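Side-chain contacts in flap endonuclease 1 (Desulfurococcus amylolyticus, PDB 3ORY), which probably cleaves the 5' flaps of branched DNA in replication and repair, as other flap endonucleases do: residues 168-171 against 172-176; 291-294 against 295-299. All coordinates share one frame; numbering follows the deposited sequence.

Contact 1. Residues 168-171 against 172-176; sequences EAQA and AYIVK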
ATOM      1  N   GLU A 168      -3.936  -8.178  -1.759  1.00 20.93           N
ATOM      2  CA  GLU A 168      -2.845  -8.131  -2.748  1.00 21.28           C
ATOM      3  C   GLU A 168      -2.935  -9.254  -3.779  1.00 21.38           C
ATOM      4  O   GLU A 168      -2.600  -9.050  -4.951  1.00 21.03           O
ATOM      5  CB  GLU A 168      -1.472  -8.167  -2.054  1.00 21.36           C
ATOM      6  CG  GLU A 168      -1.209  -6.973  -1.111  1.00 22.02           C
ATOM      7  CD  GLU A 168      -0.837  -5.670  -1.851  1.00 25.23           C
ATOM      8  OE1 GLU A 168      -0.704  -5.674  -3.096  1.00 22.21           O
ATOM      9  OE2 GLU A 168      -0.689  -4.628  -1.172  1.00 25.14           O
ATOM     10  N   ALA A 169      -3.379 -10.433  -3.336  1.00 20.69           N
ATOM     11  CA  ALA A 169      -3.586 -11.594  -4.231  1.00 21.35           C
ATOM     12  C   ALA A 169      -4.731 -11.373  -5.216  1.00 21.14           C
ATOM     13  O   ALA A 169      -4.624 -11.719  -6.393  1.00 21.02           O
ATOM     14  CB  ALA A 169      -3.867 -12.860  -3.392  1.00 20.45           C
ATOM     15  N   GLN A 170      -5.847 -10.844  -4.711  1.00 21.27           N
ATOM     16  CA  GLN A 170      -6.988 -10.503  -5.559  1.00 21.53           C
ATOM     17  C   GLN A 170      -6.634  -9.406  -6.555  1.00 22.30           C
ATOM     18  O   GLN A 170      -7.045  -9.475  -7.719  1.00 22.69           O
ATOM     19  CB  GLN A 170      -8.210 -10.088  -4.723  1.00 21.03           C
ATOM     20  CG  GLN A 170      -9.481  -9.838  -5.557  1.00 22.06           C
ATOM     21  CD  GLN A 170     -10.001 -11.091  -6.238  1.00 23.78           C
ATOM     22  OE1 GLN A 170      -9.918 -12.190  -5.684  1.00 22.97           O
ATOM     23  NE2 GLN A 170     -10.547 -10.933  -7.445  1.00 23.29           N
ATOM     24  N   ALA A 171      -5.871  -8.407  -6.107  1.00 22.62           N
ATOM     25  CA  ALA A 171      -5.370  -7.357  -7.009  1.00 23.73           C
ATOM     26  C   ALA A 171      -4.576  -7.978  -8.162  1.00 23.86           C
ATOM     27  O   ALA A 171      -4.855  -7.694  -9.332  1.00 24.86           O
ATOM     28  CB  ALA A 171      -4.506  -6.331  -6.245  1.00 23.33           C
ATOM     29  N   ALA A 172      -3.608  -8.838  -7.828  1.00 24.19           N
ATOM     30  CA  ALA A 172      -2.811  -9.555  -8.837  1.00 23.79           C
ATOM     31  C   ALA A 172      -3.688 -10.335  -9.810  1.00 24.47           C
ATOM     32  O   ALA A 172      -3.444 -10.324 -11.022  1.00 24.92           O
ATOM     33  CB  ALA A 172      -1.803 -10.499  -8.163  1.00 23.28           C
ATOM     34  N   TYR A 173      -4.701 -11.023  -9.275  1.00 24.15           N
ATOM     35  CA  TYR A 173      -5.599 -11.836 -10.100  1.00 24.75           C
ATOM     36  C   TYR A 173      -6.437 -11.003 -11.076  1.00 25.31           C
ATOM     37  O   TYR A 173      -6.638 -11.400 -12.227  1.00 25.60           O
ATOM     38  CB  TYR A 173      -6.510 -12.703  -9.225  1.00 24.35           C
ATOM     39  CG  TYR A 173      -7.377 -13.669 -10.017  1.00 26.34           C
ATOM     40  CD1 TYR A 173      -6.818 -14.795 -10.647  1.00 27.29           C
ATOM     41  CD2 TYR A 173      -8.752 -13.465 -10.129  1.00 28.03           C
ATOM     42  CE1 TYR A 173      -7.622 -15.692 -11.376  1.00 30.45           C
ATOM     43  CE2 TYR A 173      -9.563 -14.355 -10.857  1.00 30.30           C
ATOM     44  CZ  TYR A 173      -8.992 -15.452 -11.478  1.00 30.71           C
ATOM     45  OH  TYR A 173      -9.802 -16.311 -12.183  1.00 32.96           O
ATOM     46  N   ILE A 174      -6.939  -9.861 -10.614  1.00 25.14           N
ATOM     47  CA  ILE A 174      -7.657  -8.931 -11.489  1.00 26.04           C
ATOM     48  C   ILE A 174      -6.783  -8.482 -12.683  1.00 27.02           C
ATOM     49  O   ILE A 174      -7.255  -8.418 -13.836  1.00 27.55           O
ATOM     50  CB  ILE A 174      -8.219  -7.725 -10.677  1.00 25.75           C
ATOM     51  CG1 ILE A 174      -9.318  -8.217  -9.719  1.00 25.51           C
ATOM     52  CG2 ILE A 174      -8.766  -6.628 -11.600  1.00 26.18           C
ATOM     53  CD1 ILE A 174      -9.699  -7.201  -8.601  1.00 24.07           C
ATOM     54  N   VAL A 175      -5.514  -8.195 -12.418  1.00 26.94           N
ATOM     55  CA  VAL A 175      -4.589  -7.846 -13.500  1.00 27.84           C
ATOM     56  C   VAL A 175      -4.336  -9.050 -14.426  1.00 28.97           C
ATOM     57  O   VAL A 175      -4.335  -8.889 -15.647  1.00 28.95           O
ATOM     58  CB  VAL A 175      -3.255  -7.267 -12.979  1.00 27.77           C
ATOM     59  CG1 VAL A 175      -2.381  -6.803 -14.152  1.00 27.34           C
ATOM     60  CG2 VAL A 175      -3.510  -6.083 -12.040  1.00 26.43           C
ATOM     61  N   LYS A 176      -4.142 -10.239 -13.841  1.00 29.21           N
ATOM     62  CA  LYS A 176      -3.988 -11.490 -14.611  1.00 30.42           C
ATOM     63  C   LYS A 176      -5.134 -11.714 -15.590  1.00 31.90           C
ATOM     64  O   LYS A 176      -4.914 -12.158 -16.728  1.00 31.87           O
ATOM     65  CB  LYS A 176      -3.929 -12.700 -13.688  1.00 30.16           C
ATOM     66  CG  LYS A 176      -2.608 -12.939 -12.988  1.00 28.97           C
ATOM     67  CD  LYS A 176      -2.715 -14.244 -12.200  1.00 29.77           C
ATOM     68  CE  LYS A 176      -1.566 -14.447 -11.249  1.00 28.90           C
ATOM     69  NZ  LYS A 176      -1.594 -15.828 -10.687  1.00 27.62           N
TER

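Contact 2. Residues 291-294 against 295-299; sequences IAIK and KYFLQ. With PO4 (phosphate ion), chain D.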
ATOM      1  N   ILE A 291       7.231 -24.733   2.107  1.00 25.91           N
ATOM      2  CA  ILE A 291       6.775 -25.265   0.819  1.00 26.18           C
ATOM      3  C   ILE A 291       5.277 -25.011   0.624  1.00 25.41           C
ATOM      4  O   ILE A 291       4.844 -24.585  -0.452  1.00 26.10           O
ATOM      5  CB  ILE A 291       7.118 -26.771   0.620  1.00 26.90           C
ATOM      6  CG1 ILE A 291       8.645 -26.969   0.597  1.00 28.47           C
ATOM      7  CG2 ILE A 291       6.499 -27.291  -0.695  1.00 25.96           C
ATOM      8  CD1 ILE A 291       9.122 -28.440   0.500  1.00 31.78           C
ATOM      9  N   ALA A 292       4.494 -25.255   1.664  1.00 24.38           N
ATOM     10  CA  ALA A 292       3.057 -24.987   1.601  1.00 23.85           C
ATOM     11  C   ALA A 292       2.758 -23.501   1.375  1.00 22.97           C
ATOM     12  O   ALA A 292       1.833 -23.151   0.635  1.00 22.70           O
ATOM     13  CB  ALA A 292       2.355 -25.499   2.876  1.00 23.95           C
ATOM     14  N   ILE A 293       3.541 -22.627   2.009  1.00 23.06           N
ATOM     15  CA  ILE A 293       3.368 -21.182   1.837  1.00 22.54           C
ATOM     16  C   ILE A 293       3.675 -20.781   0.389  1.00 22.17           C
ATOM     17  O   ILE A 293       2.917 -20.034  -0.221  1.00 22.59           O
ATOM     18  CB  ILE A 293       4.237 -20.351   2.813  1.00 21.92           C
ATOM     19  CG1 ILE A 293       3.836 -20.636   4.261  1.00 23.10           C
ATOM     20  CG2 ILE A 293       4.073 -18.864   2.528  1.00 21.34           C
ATOM     21  CD1 ILE A 293       4.827 -20.083   5.312  1.00 22.03           C
ATOM     22  N   LYS A 294       4.780 -21.284  -0.153  1.00 22.56           N
ATOM     23  CA  LYS A 294       5.116 -21.056  -1.559  1.00 22.54           C
ATOM     24  C   LYS A 294       3.989 -21.507  -2.494  1.00 22.44           C
ATOM     25  O   LYS A 294       3.532 -20.741  -3.363  1.00 22.33           O
ATOM     26  CB  LYS A 294       6.425 -21.788  -1.925  1.00 22.31           C
ATOM     27  CG  LYS A 294       6.819 -21.618  -3.406  1.00 22.66           C
ATOM     28  CD  LYS A 294       8.127 -22.342  -3.757  1.00 23.16           C
ATOM     29  CE  LYS A 294       7.931 -23.867  -3.814  1.00 25.00           C
ATOM     30  NZ  LYS A 294       9.184 -24.604  -4.225  1.00 24.36           N
ATOM     31  N   LYS A 295       3.530 -22.745  -2.317  1.00 22.83           N
ATOM     32  CA  LYS A 295       2.454 -23.277  -3.171  1.00 23.16           C
ATOM     33  C   LYS A 295       1.170 -22.472  -3.052  1.00 22.72           C
ATOM     34  O   LYS A 295       0.408 -22.357  -4.028  1.00 22.63           O
ATOM     35  CB  LYS A 295       2.190 -24.762  -2.890  1.00 23.63           C
ATOM     36  CG  LYS A 295       3.372 -25.671  -3.254  1.00 27.05           C
ATOM     37  CD  LYS A 295       3.021 -27.149  -3.019  1.00 31.79           C
ATOM     38  CE  LYS A 295       4.173 -28.075  -3.428  1.00 37.21           C
ATOM     39  NZ  LYS A 295       4.616 -27.813  -4.827  1.00 39.13           N
ATOM     40  N   TYR A 296       0.912 -21.929  -1.859  1.00 21.74           N
ATOM     41  CA  TYR A 296      -0.241 -21.048  -1.687  1.00 21.16           C
ATOM     42  C   TYR A 296      -0.068 -19.757  -2.500  1.00 21.47           C
ATOM     43  O   TYR A 296      -0.976 -19.346  -3.227  1.00 20.83           O
ATOM     44  CB  TYR A 296      -0.527 -20.713  -0.209  1.00 20.74           C
ATOM     45  CG  TYR A 296      -1.682 -19.757  -0.128  1.00 20.36           C
ATOM     46  CD1 TYR A 296      -2.989 -20.217  -0.273  1.00 20.39           C
ATOM     47  CD2 TYR A 296      -1.470 -18.377  -0.002  1.00 19.71           C
ATOM     48  CE1 TYR A 296      -4.066 -19.337  -0.247  1.00 20.47           C
ATOM     49  CE2 TYR A 296      -2.542 -17.492   0.009  1.00 20.05           C
ATOM     50  CZ  TYR A 296      -3.838 -17.982  -0.105  1.00 20.93           C
ATOM     51  OH  TYR A 296      -4.924 -17.120  -0.113  1.00 21.27           O
ATOM     52  N   PHE A 297       1.098 -19.121  -2.380  1.00 21.53           N
ATOM     53  CA  PHE A 297       1.383 -17.922  -3.186  1.00 22.47           C
ATOM     54  C   PHE A 297       1.214 -18.176  -4.684  1.00 22.96           C
ATOM     55  O   PHE A 297       0.748 -17.302  -5.417  1.00 23.49           O
ATOM     56  CB  PHE A 297       2.778 -17.360  -2.878  1.00 21.31           C
ATOM     57  CG  PHE A 297       2.785 -16.354  -1.736  1.00 22.16           C
ATOM     58  CD1 PHE A 297       2.890 -14.991  -1.997  1.00 21.97           C
ATOM     59  CD2 PHE A 297       2.659 -16.770  -0.416  1.00 22.15           C
ATOM     60  CE1 PHE A 297       2.875 -14.044  -0.958  1.00 21.44           C
ATOM     61  CE2 PHE A 297       2.652 -15.831   0.647  1.00 23.66           C
ATOM     62  CZ  PHE A 297       2.764 -14.465   0.362  1.00 23.03           C
ATOM     63  N   LEU A 298       1.564 -19.377  -5.133  1.00 23.94           N
ATOM     64  CA  LEU A 298       1.372 -19.755  -6.539  1.00 25.08           C
ATOM     65  C   LEU A 298      -0.096 -19.890  -6.913  1.00 25.46           C
ATOM     66  O   LEU A 298      -0.454 -19.617  -8.042  1.00 25.57           O
ATOM     67  CB  LEU A 298       2.110 -21.064  -6.881  1.00 25.32           C
ATOM     68  CG  LEU A 298       3.646 -21.022  -6.931  1.00 26.24           C
ATOM     69  CD1 LEU A 298       4.208 -22.441  -7.014  1.00 27.78           C
ATOM     70  CD2 LEU A 298       4.121 -20.177  -8.108  1.00 25.91           C
ATOM     71  N   GLN A 299      -0.933 -20.346  -5.982  1.00 25.71           N
ATOM     72  CA  GLN A 299      -2.361 -20.515  -6.259  1.00 26.44           C
ATOM     73  C   GLN A 299      -3.193 -20.013  -5.088  1.00 24.97           C
ATOM     74  O   GLN A 299      -3.768 -20.820  -4.348  1.00 24.86           O
ATOM     75  CB  GLN A 299      -2.694 -21.980  -6.535  1.00 27.45           C
ATOM     76  CG  GLN A 299      -1.931 -22.559  -7.706  1.00 33.59           C
ATOM     77  CD  GLN A 299      -2.590 -23.779  -8.273  1.00 40.58           C
ATOM     78  OE1 GLN A 299      -3.528 -23.675  -9.069  1.00 44.73           O
ATOM     79  NE2 GLN A 299      -2.104 -24.956  -7.875  1.00 42.18           N
TER
HETATM   80  P   PO4 D 356      11.710 -24.546  -1.622  1.00 28.12           P
HETATM   81  O1  PO4 D 356      11.280 -24.215  -0.210  1.00 28.89           O
HETATM   82  O2  PO4 D 356      11.012 -25.798  -2.072  1.00 28.46           O
HETATM   83  O3  PO4 D 356      11.341 -23.430  -2.551  1.00 27.21           O
HETATM   84  O4  PO4 D 356      13.207 -24.728  -1.589  1.00 27.56           O

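Contact 1. Residues 168-171 against 172-176
Q170 and I174 sit one helical turn apart, and the Q170 chain slants across I174, its amide end meeting the isoleucine's flank. The Q170 chain leaves with CG anti to the backbone N (chi1 -175°) and then bends at chi2 (65°), which brings the amide nitrogen over to the next turn. There NE2 lies 3.7 Å from I174 CG1, while further back Q170 CG is 4.0 Å from I174 CD1. The same NE2 approaches Y173, not over the ring but at its edge and near the ring plane, 4.1 Å from Y173 CD2. The amide is flanked by an aliphatic branch and an aromatic rim, and its polar atoms bond elsewhere: OE1 accepts from the backbone N of T303, and NE2 is hydrogen-bonded outside the two segments. Y173 OH bonds to D304 OD1. I174 directs CG1 back beside its own N, so that this carbon sits 3.3 Å from Q170 O, a carbonyl already held by I174 N at 2.9 Å in a bond nearly straight at the hydrogen (N-H...O 164°).

Helix 167-176 forms the crossover of a beta-alpha-beta unit from strand 160-162 to strand 182-184, passing the intervening parallel strands 88-93 and 37-41. The side chains turned to the sheet are mostly small or apolar: A171 meets V92 and V39, I174 and V175 rest on V39, and Q170 touches V92. V175 turns CG2 to within 3.4 Å of A171 O, the carbonyl that accepts its N at 3.2 Å, whereas A172 CB lies 3.5 Å from A169 O. E168 points its CB away from the turn that follows; its OE2 bonds to S185 OG and lies close to carboxylates of D41 and D187, an acidic cluster consistent with the metal site of flap nucleases.

Contact 2. Residues 291-294 against 295-299
Beside K295, the side chains of K294 and I291 converge on a bound phosphate, which K294 grips through two hydrogen bonds, NZ to O3 at 3.0 Å and NZ to O2 at 3.1 Å. The K294 chain runs extended through its first two torsions and bends only at chi3 (73°), which brings NZ up to two of the phosphate oxygens. I291 adds an apolar flank, its CG1 being 3.8 Å from phosphate O2.

I291 and K295 lie alongside each other, pointing the same way: I291 CG2 is 3.7 Å from K295 CE, just before the lysine turns at chi4 (-53°). I293 and F297 form a second such pair on another side of helix 290-298. I293 CG2 touches F297 CE2 at 3.8 Å, and I293 O lies in the ring plane at its edge, 3.3 Å from F297 CD2, while also accepting F297 N at 3.0 Å. F297 reaches I241 and I293 meets I245, so this side packs on helix 237-247, the first helix of what is probably the helix-hairpin-helix-like (H3TH) element of the FEN family; helix 261-271 would be the second, with I274 and E275 just after it. A ring stack of F297 on F193 joins the helix to the end of helix 189-192.

The phosphate, probably from the crystallisation liquor, is met by K294 NZ and by the backbone N-H groups of I274 and E275. A salt bridge to E238 gives the same amine a second anionic partner, which probably favours its charged form.

How the contacts relate
Contact 1 comes first along the chain and closes before contact 2 opens; their centres are 15 Å apart and their nearest atoms about 5 Å, without touching. Helix 167-176 packs on the central sheet, against strands 37-41 and 88-93, whereas helix 290-298 packs beside helix 237-247, further from the chain's centre but on the same side of it. They are linked indirectly at two places. Y296 bonds through its hydroxyl to E166, just before helix 167-176, and Q170 and Y173 hold T303 and D304 of the loop that follows helix 290-298. The loop is thereby tied back to the helix that packs on the sheet, linking the helix that carries E168 to the helix beside 237-247.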